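Local coordinates for protein hydrolase (PDB 6IAH) that acts as a magnesium-binding phosphatase of the haloacid dehalogenase superfamily, with activity on a diverse range of phosphorylated substrates, at residues A[42-47]-A[61-66]; A[20-25]-A[103-108]; A[151-156]-A[172-177]; A[180-185]-A[207-212]; A[27-32]-A[99-104]. All coordinates share one frame; numbering follows the deposited sequence. Where two conformers were deposited one is given.

Contact 1. Residues A[42-47]-A[61-66]; sequences EWVREL and EALILF
Leu63 reaches out from helix 56-68 and ends among Trp43, Val44 and Leu47 of helix 41-50. Its two methyls divide the work. CD1 meets Val44 CG2 at 3.8 Å, and these two side chains cross at about a right angle. CD2 lies 3.8 Å from Trp43 CB, so the tryptophan offers the root of its side chain here. The indole NE1 instead donates to Glu73. Leu47 runs past Leu63 in the opposite direction, with its CD2 3.8 Å from Leu63 CD2. A second conformer was modelled for Leu47, so the contacts of its methyls are less certain than the others.

Both helices belong to the all-helical cap that is inserted between the two strands 12-13 and 129-130, as in C1-type members of this superfamily. Their short segments pass 10.9 Å apart at 127° between N-to-C directions. That spacing leaves the contact to side chains, and no hydrogen bond crosses it.

In the given conformer Leu47 also reaches residues on either side of Leu63 in the partner helix. Its CD2 touches Ala62 CB at 3.7 Å. One turn on from Ala62, Phe66 CE2 is approached by Leu47 CD1 at 4.2 Å, from an oblique direction. Phe53 and Phe79 also touch Leu47. Beyond the pair, Thr22 of helix 17-32 packs on both Val44 and Leu63, while Ala72 of helix 72-78 touches Trp43 and Phe66.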
# COMPACT_ATOMS: atom_id res chain seq x y z
N GLU A 42 11.88 -12.30 1.18
CA GLU A 42 11.06 -12.93 0.19
C GLU A 42 9.78 -13.55 0.77
O GLU A 42 8.80 -13.62 0.05
CB GLU A 42 11.80 -13.97 -0.67
CG GLU A 42 12.26 -15.23 0.04
CD GLU A 42 13.73 -15.22 0.47
OE1 GLU A 42 14.31 -14.11 0.70
OE2 GLU A 42 14.30 -16.34 0.62
N TRP A 43 9.81 -13.98 2.05
CA TRP A 43 8.63 -14.58 2.70
C TRP A 43 7.52 -13.55 2.83
O TRP A 43 6.38 -13.87 2.55
CB TRP A 43 8.91 -15.15 4.08
CG TRP A 43 9.92 -16.21 4.12
CD1 TRP A 43 10.35 -17.00 3.07
CD2 TRP A 43 10.58 -16.71 5.27
NE1 TRP A 43 11.26 -17.93 3.51
CE2 TRP A 43 11.42 -17.77 4.85
CE3 TRP A 43 10.54 -16.36 6.62
CZ2 TRP A 43 12.23 -18.47 5.74
CZ3 TRP A 43 11.34 -17.05 7.52
CH2 TRP A 43 12.19 -18.10 7.07
N VAL A 44 7.88 -12.34 3.23
CA VAL A 44 6.93 -11.23 3.35
C VAL A 44 6.28 -10.92 1.99
O VAL A 44 5.06 -10.77 1.85
CB VAL A 44 7.61 -9.95 3.90
CG1 VAL A 44 6.60 -8.80 3.97
CG2 VAL A 44 8.21 -10.17 5.29
N ARG A 45 7.14 -10.71 1.01
CA ARG A 45 6.71 -10.40 -0.35
C ARG A 45 5.84 -11.46 -0.95
O ARG A 45 4.77 -11.17 -1.48
CB ARG A 45 7.95 -10.16 -1.26
CG ARG A 45 8.67 -8.89 -0.90
CD ARG A 45 9.74 -8.53 -1.91
NE ARG A 45 10.68 -9.64 -2.16
CZ ARG A 45 11.95 -9.72 -1.73
NH1 ARG A 45 12.54 -8.78 -1.00
NH2 ARG A 45 12.66 -10.78 -2.05
N GLU A 46 6.31 -12.69 -0.91
CA GLU A 46 5.61 -13.79 -1.56
C GLU A 46 4.28 -14.11 -0.90
O GLU A 46 3.33 -14.41 -1.58
CB GLU A 46 6.51 -15.03 -1.54
CG GLU A 46 5.96 -16.29 -2.18
CD GLU A 46 5.55 -16.11 -3.64
OE1 GLU A 46 5.96 -15.14 -4.32
OE2 GLU A 46 4.76 -16.95 -4.07
N LEU A 47 4.23 -14.03 0.42
CA LEU A 47 3.04 -14.38 1.16
C LEU A 47 1.97 -13.34 0.90
O LEU A 47 0.81 -13.68 0.67
CB LEU A 47 3.38 -14.52 2.66
CG LEU A 47 2.25 -14.97 3.58
CD1 LEU A 47 1.70 -16.29 3.08
CD2 LEU A 47 2.71 -15.13 5.03
N GLU A 61 1.01 -11.99 11.40
CA GLU A 61 0.52 -13.15 12.14
C GLU A 61 0.84 -14.51 11.53
O GLU A 61 1.30 -15.42 12.23
CB GLU A 61 -1.02 -13.05 12.39
CG GLU A 61 -1.55 -14.18 13.23
CD GLU A 61 -3.11 -14.03 13.41
OE1 GLU A 61 -3.62 -13.00 13.04
OE2 GLU A 61 -3.76 -14.95 13.91
N ALA A 62 0.63 -14.61 10.22
CA ALA A 62 0.95 -15.77 9.45
C ALA A 62 2.45 -16.08 9.59
O ALA A 62 2.80 -17.18 9.85
CB ALA A 62 0.59 -15.55 7.99
N LEU A 63 3.28 -15.07 9.44
CA LEU A 63 4.75 -15.30 9.47
C LEU A 63 5.28 -15.72 10.80
O LEU A 63 6.28 -16.48 10.88
CB LEU A 63 5.48 -14.05 8.98
CG LEU A 63 5.35 -13.82 7.48
CD1 LEU A 63 5.76 -12.42 7.17
CD2 LEU A 63 6.15 -14.83 6.65
N ILE A 64 4.64 -15.23 11.84
CA ILE A 64 4.97 -15.60 13.23
C ILE A 64 4.72 -17.08 13.47
O ILE A 64 5.64 -17.85 13.87
CB ILE A 64 4.18 -14.77 14.27
CG1 ILE A 64 4.63 -13.34 14.23
CG2 ILE A 64 4.40 -15.33 15.70
CD1 ILE A 64 3.64 -12.39 14.89
N LEU A 65 3.53 -17.51 13.13
CA LEU A 65 3.14 -18.91 13.27
C LEU A 65 4.01 -19.77 12.39
O LEU A 65 4.55 -20.79 12.86
CB LEU A 65 1.64 -19.15 13.04
CG LEU A 65 0.72 -18.50 14.13
CD1 LEU A 65 -0.75 -18.42 13.72
CD2 LEU A 65 0.81 -19.23 15.45
N PHE A 66 4.23 -19.35 11.15
CA PHE A 66 5.02 -20.19 10.24
C PHE A 66 6.44 -20.35 10.79
O PHE A 66 6.99 -21.44 10.74
CB PHE A 66 5.16 -19.57 8.84
CG PHE A 66 3.91 -19.65 7.95
CD1 PHE A 66 2.74 -20.20 8.39
CD2 PHE A 66 3.98 -19.23 6.62
CE1 PHE A 66 1.61 -20.27 7.55
CE2 PHE A 66 2.86 -19.33 5.77
CZ PHE A 66 1.69 -19.83 6.27

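Contact 2. Residues A[20-25]-A[103-108]; sequences EATKLT and RVFNTF
Val104 meets Thr25 first, its CG1 4.0 Å from Thr25 CG2, as the two side chains run side by side in opposite senses. Phe105 comes next. Its CG lies anti to the backbone N (chi1 -169°), and its ring extends toward helix 17-32. Ala21 CB sits over one face of that ring, nearer the rim than the centre, in a CH-pi contact 4.0 Å from the centroid. Thr22 OG1 approaches the edge in plane, 3.4 Å from Phe105 CE2. Its hydrogen bond goes to Tyr18 O. One turn on, Phe108 receives Leu24 CB over the centre of its ring, 3.8 Å from the centroid, while Thr25 OG1 lies at the edge. Both helices, 17-32 and 100-110, belong to the cap. Their short segments pass 9.0 Å apart, with 130° between N-to-C directions. Thr25 OG1 donates to Ala21 O at 2.6 Å. The backbone N of Thr25 reaches that oxygen from the opposite face. The buried hydroxyl is thus satisfied within its own helix, and aromatic and apolar contacts make the join.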
# COMPACT_ATOMS: atom_id res chain seq x y z
N GLU A 20 9.55 -3.96 6.02
CA GLU A 20 10.38 -3.98 7.23
C GLU A 20 9.49 -3.88 8.49
O GLU A 20 9.83 -4.45 9.50
CB GLU A 20 11.43 -2.87 7.20
CG GLU A 20 12.41 -2.84 8.38
CD GLU A 20 13.54 -3.85 8.27
OE1 GLU A 20 13.65 -4.55 7.24
OE2 GLU A 20 14.33 -3.95 9.23
N ALA A 21 8.36 -3.20 8.43
CA ALA A 21 7.47 -3.21 9.56
C ALA A 21 6.88 -4.61 9.83
O ALA A 21 6.74 -5.01 11.00
CB ALA A 21 6.35 -2.17 9.34
N THR A 22 6.59 -5.36 8.75
CA THR A 22 6.10 -6.71 8.85
C THR A 22 7.19 -7.60 9.48
O THR A 22 6.97 -8.33 10.45
CB THR A 22 5.62 -7.19 7.48
OG1 THR A 22 4.54 -6.34 7.00
CG2 THR A 22 5.15 -8.65 7.51
N LYS A 23 8.39 -7.47 8.94
CA LYS A 23 9.53 -8.20 9.48
C LYS A 23 9.79 -7.92 10.96
O LYS A 23 9.81 -8.83 11.75
CB LYS A 23 10.76 -7.86 8.67
CG LYS A 23 12.05 -8.49 9.17
CD LYS A 23 13.24 -7.69 8.64
CE LYS A 23 14.47 -8.55 8.51
NZ LYS A 23 15.16 -8.84 9.76
N LEU A 24 9.92 -6.67 11.35
CA LEU A 24 10.15 -6.35 12.73
C LEU A 24 9.02 -6.76 13.68
O LEU A 24 9.25 -7.20 14.82
CB LEU A 24 10.45 -4.85 12.91
CG LEU A 24 11.67 -4.32 12.18
CD1 LEU A 24 11.75 -2.83 12.49
CD2 LEU A 24 12.95 -5.06 12.59
N THR A 25 7.79 -6.58 13.25
CA THR A 25 6.66 -7.06 14.07
C THR A 25 6.70 -8.58 14.31
O THR A 25 6.53 -9.03 15.43
CB THR A 25 5.35 -6.73 13.35
OG1 THR A 25 5.33 -5.32 13.20
CG2 THR A 25 4.19 -7.28 14.08
N ARG A 103 -0.97 -3.37 17.52
CA ARG A 103 -0.36 -2.40 18.35
C ARG A 103 1.15 -2.38 18.08
O ARG A 103 1.76 -1.29 17.95
CB ARG A 103 -0.66 -2.66 19.83
CG ARG A 103 -0.37 -1.46 20.67
CD ARG A 103 -0.27 -1.72 22.15
NE ARG A 103 0.00 -0.45 22.85
CZ ARG A 103 -0.19 -0.22 24.14
NH1 ARG A 103 -0.63 -1.18 24.95
NH2 ARG A 103 0.05 1.00 24.64
N VAL A 104 1.74 -3.55 17.96
CA VAL A 104 3.21 -3.62 17.71
C VAL A 104 3.54 -3.13 16.27
O VAL A 104 4.44 -2.33 16.06
CB VAL A 104 3.73 -5.04 17.91
CG1 VAL A 104 5.16 -5.19 17.35
CG2 VAL A 104 3.67 -5.44 19.38
N PHE A 105 2.75 -3.56 15.28
CA PHE A 105 2.98 -3.12 13.91
C PHE A 105 2.93 -1.59 13.83
O PHE A 105 3.79 -0.95 13.21
CB PHE A 105 1.98 -3.77 12.95
CG PHE A 105 2.30 -3.58 11.49
CD1 PHE A 105 2.12 -2.34 10.88
CD2 PHE A 105 2.78 -4.62 10.72
CE1 PHE A 105 2.42 -2.17 9.54
CE2 PHE A 105 3.04 -4.46 9.38
CZ PHE A 105 2.86 -3.23 8.78
N ASN A 106 1.87 -0.99 14.38
CA ASN A 106 1.72 0.42 14.28
C ASN A 106 2.84 1.19 15.04
O ASN A 106 3.27 2.27 14.60
CB ASN A 106 0.32 0.86 14.79
CG ASN A 106 -0.79 0.60 13.78
OD1 ASN A 106 -0.58 0.46 12.59
ND2 ASN A 106 -2.01 0.55 14.28
N THR A 107 3.28 0.67 16.16
CA THR A 107 4.44 1.21 16.87
C THR A 107 5.67 1.29 15.92
O THR A 107 6.31 2.34 15.85
CB THR A 107 4.73 0.38 18.14
OG1 THR A 107 3.58 0.45 19.01
CG2 THR A 107 5.96 0.90 18.88
N PHE A 108 5.93 0.23 15.16
CA PHE A 108 7.09 0.16 14.26
C PHE A 108 6.88 1.07 13.01
O PHE A 108 7.80 1.76 12.59
CB PHE A 108 7.38 -1.27 13.79
CG PHE A 108 8.09 -2.11 14.79
CD1 PHE A 108 9.29 -1.69 15.36
CD2 PHE A 108 7.60 -3.37 15.15
CE1 PHE A 108 9.95 -2.50 16.29
CE2 PHE A 108 8.25 -4.17 16.08
CZ PHE A 108 9.43 -3.75 16.62

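Contact 3. Residues A[151-156]-A[172-177]; sequences GRSALE and VTREAY
Arg174 NH1 bonds to Gly151 O at 2.9 Å and to Glu156 OE1 at 2.9 Å. The second is a weak hydrogen bond, bent to 129°, within a salt bridge whose carboxylate and guanidinium planes stand at 90°. Glu156 and Ser153 form a capping box at the start of helix 154-164. This helix and the loop 173-177 follow two neighbouring parallel strands, 145-149 and 171-172, of the Rossmann-like core. Arg174 N also donates to Arg152 O at 3.1 Å. Glu175, bent at chi2 (77°), turns its carboxylate to the helix start and accepts from Ala154 N through OE2 at 3.0 Å.

Further out, the capping box holds Glu156 in place. Its OE1 accepts from Ser153 N, and its own N donates to Ser153 OG. The side chain of Arg152 leads the other way, to salt bridges with Glu128 and the magnesium ligand Asp8. Ser153 CB lies 3.5 Å above the guanidinium plane of Arg174, toward its rim.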
# COMPACT_ATOMS: atom_id res chain seq x y z
N GLY A 151 -5.16 3.01 -1.38
CA GLY A 151 -5.47 2.10 -0.28
C GLY A 151 -5.08 2.66 1.09
O GLY A 151 -5.46 2.08 2.12
N ARG A 152 -4.36 3.79 1.11
CA ARG A 152 -4.03 4.46 2.36
C ARG A 152 -5.31 4.94 3.07
O ARG A 152 -6.27 5.29 2.43
CB ARG A 152 -3.07 5.65 2.09
CG ARG A 152 -1.59 5.28 1.90
CD ARG A 152 -0.73 6.52 1.50
NE ARG A 152 0.67 6.11 1.29
CZ ARG A 152 1.66 6.36 2.11
NH1 ARG A 152 1.48 7.11 3.23
NH2 ARG A 152 2.88 5.85 1.79
N SER A 153 -5.26 4.95 4.42
CA SER A 153 -6.26 5.62 5.25
C SER A 153 -6.04 7.10 5.17
O SER A 153 -4.97 7.51 4.74
CB SER A 153 -6.10 5.20 6.73
OG SER A 153 -4.84 5.60 7.22
N ALA A 154 -7.04 7.89 5.58
CA ALA A 154 -6.90 9.32 5.76
C ALA A 154 -5.63 9.74 6.53
O ALA A 154 -4.93 10.65 6.12
CB ALA A 154 -8.13 9.88 6.42
N LEU A 155 -5.33 9.07 7.63
CA LEU A 155 -4.14 9.40 8.40
C LEU A 155 -2.91 9.14 7.57
O LEU A 155 -1.98 9.94 7.56
CB LEU A 155 -4.07 8.53 9.66
CG LEU A 155 -2.95 8.79 10.65
CD1 LEU A 155 -3.46 8.56 12.08
CD2 LEU A 155 -1.72 7.94 10.42
N GLU A 156 -2.88 7.99 6.91
CA GLU A 156 -1.72 7.63 6.07
C GLU A 156 -1.58 8.55 4.85
O GLU A 156 -0.48 8.73 4.31
CB GLU A 156 -1.85 6.18 5.61
CG GLU A 156 -1.51 5.19 6.70
CD GLU A 156 -1.91 3.80 6.31
OE1 GLU A 156 -2.74 3.59 5.38
OE2 GLU A 156 -1.28 2.91 6.89
N VAL A 172 -9.63 9.74 -2.63
CA VAL A 172 -10.42 8.58 -2.16
C VAL A 172 -9.46 7.67 -1.44
O VAL A 172 -8.46 7.25 -2.03
CB VAL A 172 -11.06 7.87 -3.35
CG1 VAL A 172 -11.81 6.64 -2.92
CG2 VAL A 172 -12.05 8.84 -4.02
N THR A 173 -9.78 7.35 -0.18
CA THR A 173 -8.94 6.52 0.70
C THR A 173 -9.77 5.32 1.09
O THR A 173 -10.97 5.22 0.74
CB THR A 173 -8.48 7.26 1.99
OG1 THR A 173 -9.63 7.85 2.62
CG2 THR A 173 -7.54 8.36 1.64
N ARG A 174 -9.15 4.40 1.78
CA ARG A 174 -9.78 3.11 2.05
C ARG A 174 -11.03 3.14 2.95
O ARG A 174 -11.75 2.18 2.97
CB ARG A 174 -8.76 2.12 2.56
CG ARG A 174 -8.29 2.39 3.98
CD ARG A 174 -7.71 1.13 4.59
NE ARG A 174 -7.01 1.41 5.85
CZ ARG A 174 -5.69 1.58 5.99
NH1 ARG A 174 -4.83 1.58 4.93
NH2 ARG A 174 -5.21 1.81 7.21
N GLU A 175 -11.28 4.24 3.65
CA GLU A 175 -12.53 4.47 4.40
C GLU A 175 -13.75 4.45 3.49
O GLU A 175 -14.86 4.29 3.98
CB GLU A 175 -12.56 5.86 5.09
CG GLU A 175 -11.60 6.05 6.27
CD GLU A 175 -10.16 6.28 5.84
OE1 GLU A 175 -9.96 6.50 4.62
OE2 GLU A 175 -9.24 6.18 6.69
N ALA A 176 -13.57 4.73 2.21
CA ALA A 176 -14.67 4.97 1.32
C ALA A 176 -14.86 3.80 0.32
O ALA A 176 -15.96 3.17 0.29
CB ALA A 176 -14.45 6.30 0.64
N TYR A 177 -13.77 3.46 -0.41
CA TYR A 177 -13.76 2.50 -1.53
C TYR A 177 -12.39 1.87 -1.63
O TYR A 177 -11.44 2.38 -1.06
CB TYR A 177 -14.07 3.16 -2.87
CG TYR A 177 -15.44 3.82 -2.89
CD1 TYR A 177 -16.58 3.07 -3.13
CD2 TYR A 177 -15.59 5.16 -2.60
CE1 TYR A 177 -17.82 3.65 -3.12
CE2 TYR A 177 -16.86 5.74 -2.56
CZ TYR A 177 -17.96 4.96 -2.85
OH TYR A 177 -19.24 5.50 -2.84
O HOH W 1 -7.19 7.23 9.21

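Contact 4. Residues A[180-185]-A[207-212]; sequences PDPRAL and VENYRG
Pro182 and Leu185 pack against Tyr210, and Asn209 bonds to Pro180. The contact joins the start of helix 183-189 to helix 201-213. In sequence these helices flank strand 194-198 of the parallel sheet, a helix-strand-helix unit of the Rossmann-like core of this superfamily.

Tyr210 CG, anti to the backbone N (chi1 -175°), puts the root of the ring against Leu185. The two side chains cross at about a right angle. Leu185 CD2 lies over one face of the tyrosine ring in a CH-pi contact, 4.1 Å from the centroid and 3.8 Å from Tyr210 CG. Pro182 O is in plane at the edge of the same ring. Pro182 CB presses on the helix backbone, 3.6 Å from Tyr210 CA.

Asn209 lies alongside Pro180, both side chains pointing the same way. Its ND2 donates to Pro180 O at 2.9 Å, nearly straight at 169°. An alanine here would probably leave Pro180 O without this donor and hold the loop less firmly to the helix. A cis peptide bond precedes Pro180. Asp181 OD1 caps the following turn. It accepts from Arg183 N at 3.0 Å and from Arg183 NH1 at 2.8 Å, and the two donors come from opposite faces of the carboxylate plane.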
# COMPACT_ATOMS: atom_id res chain seq x y z
N PRO A 180 -10.01 -2.83 -6.78
CA PRO A 180 -10.25 -2.27 -8.09
C PRO A 180 -11.70 -1.96 -8.35
O PRO A 180 -12.13 -2.01 -9.49
CB PRO A 180 -9.73 -3.36 -9.01
CG PRO A 180 -10.02 -4.65 -8.29
CD PRO A 180 -9.83 -4.32 -6.84
N ASP A 181 -12.42 -1.62 -7.30
CA ASP A 181 -13.82 -1.19 -7.41
C ASP A 181 -13.90 0.13 -8.19
O ASP A 181 -13.45 1.16 -7.72
CB ASP A 181 -14.43 -1.06 -6.01
CG ASP A 181 -15.88 -0.59 -6.00
OD1 ASP A 181 -16.42 -0.33 -7.08
OD2 ASP A 181 -16.49 -0.45 -4.90
N PRO A 182 -14.57 0.12 -9.35
CA PRO A 182 -14.59 1.30 -10.16
C PRO A 182 -15.36 2.48 -9.56
O PRO A 182 -15.18 3.60 -10.01
CB PRO A 182 -15.25 0.82 -11.46
CG PRO A 182 -16.14 -0.30 -11.04
CD PRO A 182 -15.37 -0.97 -9.96
N ARG A 183 -16.17 2.25 -8.55
CA ARG A 183 -16.90 3.33 -7.85
C ARG A 183 -15.93 4.33 -7.18
O ARG A 183 -16.28 5.46 -6.97
CB ARG A 183 -17.82 2.76 -6.78
CG ARG A 183 -18.93 1.85 -7.31
CD ARG A 183 -19.56 0.99 -6.22
NE ARG A 183 -20.52 0.04 -6.79
CZ ARG A 183 -20.22 -1.08 -7.46
NH1 ARG A 183 -18.95 -1.46 -7.64
NH2 ARG A 183 -21.21 -1.85 -7.95
N ALA A 184 -14.72 3.88 -6.84
CA ALA A 184 -13.67 4.73 -6.29
C ALA A 184 -13.26 5.86 -7.24
O ALA A 184 -13.01 6.99 -6.82
CB ALA A 184 -12.42 3.88 -5.92
N LEU A 185 -13.23 5.54 -8.54
CA LEU A 185 -12.83 6.48 -9.53
C LEU A 185 -14.05 7.34 -9.86
O LEU A 185 -13.94 8.57 -9.98
CB LEU A 185 -12.25 5.76 -10.77
CG LEU A 185 -11.62 6.67 -11.84
CD1 LEU A 185 -10.62 7.75 -11.37
CD2 LEU A 185 -11.00 5.75 -12.91
N VAL A 207 -9.10 0.40 -13.70
CA VAL A 207 -9.52 1.25 -14.84
C VAL A 207 -10.28 0.40 -15.91
O VAL A 207 -11.33 0.83 -16.40
CB VAL A 207 -8.34 2.02 -15.46
CG1 VAL A 207 -8.78 2.82 -16.64
CG2 VAL A 207 -7.71 2.95 -14.42
N GLU A 208 -9.80 -0.82 -16.20
CA GLU A 208 -10.64 -1.77 -17.02
C GLU A 208 -12.07 -1.88 -16.45
O GLU A 208 -13.05 -1.79 -17.21
CB GLU A 208 -10.00 -3.14 -17.08
CG GLU A 208 -8.79 -3.20 -17.99
CD GLU A 208 -7.81 -4.37 -17.72
OE1 GLU A 208 -8.06 -5.28 -16.93
OE2 GLU A 208 -6.74 -4.37 -18.32
N ASN A 209 -12.20 -2.00 -15.12
CA ASN A 209 -13.54 -2.04 -14.52
C ASN A 209 -14.33 -0.77 -14.72
O ASN A 209 -15.58 -0.77 -14.82
CB ASN A 209 -13.48 -2.35 -13.01
CG ASN A 209 -13.05 -3.78 -12.72
OD1 ASN A 209 -13.23 -4.69 -13.53
ND2 ASN A 209 -12.44 -3.96 -11.56
N TYR A 210 -13.64 0.36 -14.69
CA TYR A 210 -14.31 1.64 -14.87
C TYR A 210 -14.87 1.76 -16.29
O TYR A 210 -16.02 2.23 -16.53
CB TYR A 210 -13.31 2.82 -14.57
CG TYR A 210 -14.01 4.16 -14.63
CD1 TYR A 210 -14.69 4.67 -13.53
CD2 TYR A 210 -13.99 4.93 -15.82
CE1 TYR A 210 -15.35 5.90 -13.58
CE2 TYR A 210 -14.61 6.16 -15.89
CZ TYR A 210 -15.30 6.65 -14.77
OH TYR A 210 -15.94 7.86 -14.84
N ARG A 211 -14.02 1.37 -17.22
CA ARG A 211 -14.40 1.30 -18.65
C ARG A 211 -15.57 0.36 -18.83
O ARG A 211 -16.49 0.65 -19.58
CB ARG A 211 -13.24 0.84 -19.52
CG ARG A 211 -12.19 1.91 -19.75
CD ARG A 211 -11.07 1.36 -20.59
NE ARG A 211 -9.83 2.09 -20.35
CZ ARG A 211 -8.65 1.55 -20.13
NH1 ARG A 211 -8.47 0.22 -20.08
NH2 ARG A 211 -7.60 2.35 -19.96
N GLY A 212 -15.56 -0.76 -18.11
CA GLY A 212 -16.68 -1.70 -18.19
C GLY A 212 -17.99 -1.12 -17.67
O GLY A 212 -19.05 -1.34 -18.26

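Contact 5. Residues A[27-32]-A[99-104]; sequences EYFLGL and GSIERV
The far end of the helical cap brings Tyr28 and Phe29, on the last turns of helix 17-32, against Ser100, Ile101 and Val104 at the start of helix 100-110. Phe29 makes the broadest contact. Its ring tip points at the partner helix, with CZ 3.5 Å from Ser100 O, which lies in plane at the ring edge. Ile101 CG1 sits over one face, 4.3 Å from the ring centroid, in a CH-pi contact. Phe29 CZ is also 3.7 Å from Val104 CG2, where the two side chains pass with opposite headings.

In this part of the cap the short helical segments lie 11.2 Å apart at 123°. Large aromatic side chains span that distance, and no hydrogen bond crosses between the segments.

Tyr28 takes a different course from Phe29. Its CG is anti to the backbone N (chi1 176°), whereas that of Phe29 is anti to the carbonyl carbon. The Tyr28 ring meets both methyls of Val104. Its CE1 is 3.7 Å from Val104 CG2, which comes in obliquely, and its CD1 is 3.9 Å from Val104 CG1. Tyr28 CD1 also stands 3.8 Å above the plane of the Phe29 ring, away from its centre. An alanine in place of Tyr28 would probably open a gap beside Val104 and remove the ring carbon that packs on Phe29. Leu118 touches Tyr28 as well, and Ile64 of helix 56-68 packs on Phe29.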
# COMPACT_ATOMS: atom_id res chain seq x y z
N GLU A 27 9.26 -10.44 14.10
CA GLU A 27 10.50 -10.78 14.86
C GLU A 27 10.37 -10.38 16.31
O GLU A 27 10.89 -11.09 17.16
CB GLU A 27 11.72 -10.20 14.22
CG GLU A 27 12.14 -10.89 12.96
CD GLU A 27 13.32 -10.21 12.26
OE1 GLU A 27 13.76 -9.12 12.68
OE2 GLU A 27 13.78 -10.78 11.24
N TYR A 28 9.55 -9.36 16.61
CA TYR A 28 9.22 -8.99 17.98
C TYR A 28 8.49 -10.17 18.68
O TYR A 28 8.86 -10.53 19.80
CB TYR A 28 8.31 -7.74 18.00
CG TYR A 28 7.81 -7.32 19.35
CD1 TYR A 28 6.63 -7.84 19.86
CD2 TYR A 28 8.54 -6.42 20.15
CE1 TYR A 28 6.14 -7.49 21.13
CE2 TYR A 28 8.06 -6.05 21.42
CZ TYR A 28 6.83 -6.58 21.88
OH TYR A 28 6.31 -6.28 23.11
N PHE A 29 7.45 -10.74 18.04
CA PHE A 29 6.74 -11.88 18.70
C PHE A 29 7.60 -13.12 18.74
O PHE A 29 7.59 -13.87 19.71
CB PHE A 29 5.43 -12.15 18.00
CG PHE A 29 4.44 -11.12 18.33
CD1 PHE A 29 3.76 -11.19 19.51
CD2 PHE A 29 4.35 -9.96 17.55
CE1 PHE A 29 2.90 -10.18 19.90
CE2 PHE A 29 3.49 -8.94 17.95
CZ PHE A 29 2.79 -9.05 19.11
N LEU A 30 8.35 -13.36 17.68
CA LEU A 30 9.29 -14.47 17.73
C LEU A 30 10.23 -14.39 18.92
O LEU A 30 10.47 -15.40 19.60
CB LEU A 30 10.02 -14.63 16.41
CG LEU A 30 9.14 -15.08 15.23
CD1 LEU A 30 9.88 -14.94 13.93
CD2 LEU A 30 8.57 -16.52 15.35
N GLY A 31 10.78 -13.22 19.16
CA GLY A 31 11.67 -12.93 20.32
C GLY A 31 11.00 -13.27 21.63
O GLY A 31 11.64 -13.79 22.52
N LEU A 32 9.68 -13.07 21.76
CA LEU A 32 8.97 -13.50 22.96
C LEU A 32 8.97 -15.00 23.19
O LEU A 32 8.88 -15.45 24.31
CB LEU A 32 7.51 -13.02 22.96
CG LEU A 32 7.23 -11.55 22.80
CD1 LEU A 32 5.71 -11.26 22.86
CD2 LEU A 32 7.95 -10.73 23.86
N GLY A 99 -5.62 -7.07 19.94
CA GLY A 99 -4.91 -6.17 19.02
C GLY A 99 -3.38 -6.26 19.22
O GLY A 99 -2.68 -5.29 18.92
N SER A 100 -2.87 -7.40 19.72
CA SER A 100 -1.46 -7.50 20.11
C SER A 100 -0.53 -7.17 18.93
O SER A 100 0.43 -6.41 19.07
CB SER A 100 -1.10 -8.89 20.65
OG SER A 100 -1.76 -9.22 21.86
N ILE A 101 -0.83 -7.73 17.77
CA ILE A 101 0.00 -7.55 16.60
C ILE A 101 -0.14 -6.16 16.01
O ILE A 101 0.84 -5.54 15.61
CB ILE A 101 -0.28 -8.62 15.54
CG1 ILE A 101 0.32 -9.92 16.02
CG2 ILE A 101 0.36 -8.23 14.20
CD1 ILE A 101 -0.05 -11.15 15.25
N GLU A 102 -1.37 -5.68 15.97
CA GLU A 102 -1.65 -4.40 15.43
C GLU A 102 -0.98 -3.28 16.20
O GLU A 102 -0.46 -2.35 15.59
CB GLU A 102 -3.16 -4.20 15.41
CG GLU A 102 -3.61 -2.82 15.08
CD GLU A 102 -5.11 -2.82 14.85
OE1 GLU A 102 -5.55 -3.68 14.10
OE2 GLU A 102 -5.80 -2.00 15.46
N ARG A 103 -0.97 -3.37 17.52
CA ARG A 103 -0.36 -2.40 18.35
C ARG A 103 1.15 -2.38 18.08
O ARG A 103 1.76 -1.29 17.95
CB ARG A 103 -0.66 -2.66 19.83
CG ARG A 103 -0.37 -1.46 20.67
CD ARG A 103 -0.27 -1.72 22.15
NE ARG A 103 0.00 -0.45 22.85
CZ ARG A 103 -0.19 -0.22 24.14
NH1 ARG A 103 -0.63 -1.18 24.95
NH2 ARG A 103 0.05 1.00 24.64
N VAL A 104 1.74 -3.55 17.96
CA VAL A 104 3.21 -3.62 17.71
C VAL A 104 3.54 -3.13 16.27
O VAL A 104 4.44 -2.33 16.06
CB VAL A 104 3.73 -5.04 17.91
CG1 VAL A 104 5.16 -5.19 17.35
CG2 VAL A 104 3.67 -5.44 19.38

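How the contacts relate
From the N terminus, helix 17-32 opens contact 2 and then contact 5. Contact 1 opens next and closes soonest, joining helices 41-50 and 56-68 and lying within the spans of both others. Helix 100-110 then closes contacts 5 and 2 on one stretch, where they share Arg103 and Val104, so the span of contact 5 runs almost wholly within that of contact 2. The three touch: Thr22 of contact 2 meets Val44 and Leu63, and Phe29 of contact 5 meets Ile64. Together they tie up the cap. Contacts 3 and 4 follow in series in the core. Contact 3 closes a loop around helix 154-164, and contact 4 one around strand 194-198. They meet where Tyr177 packs on Arg183 and Ala184.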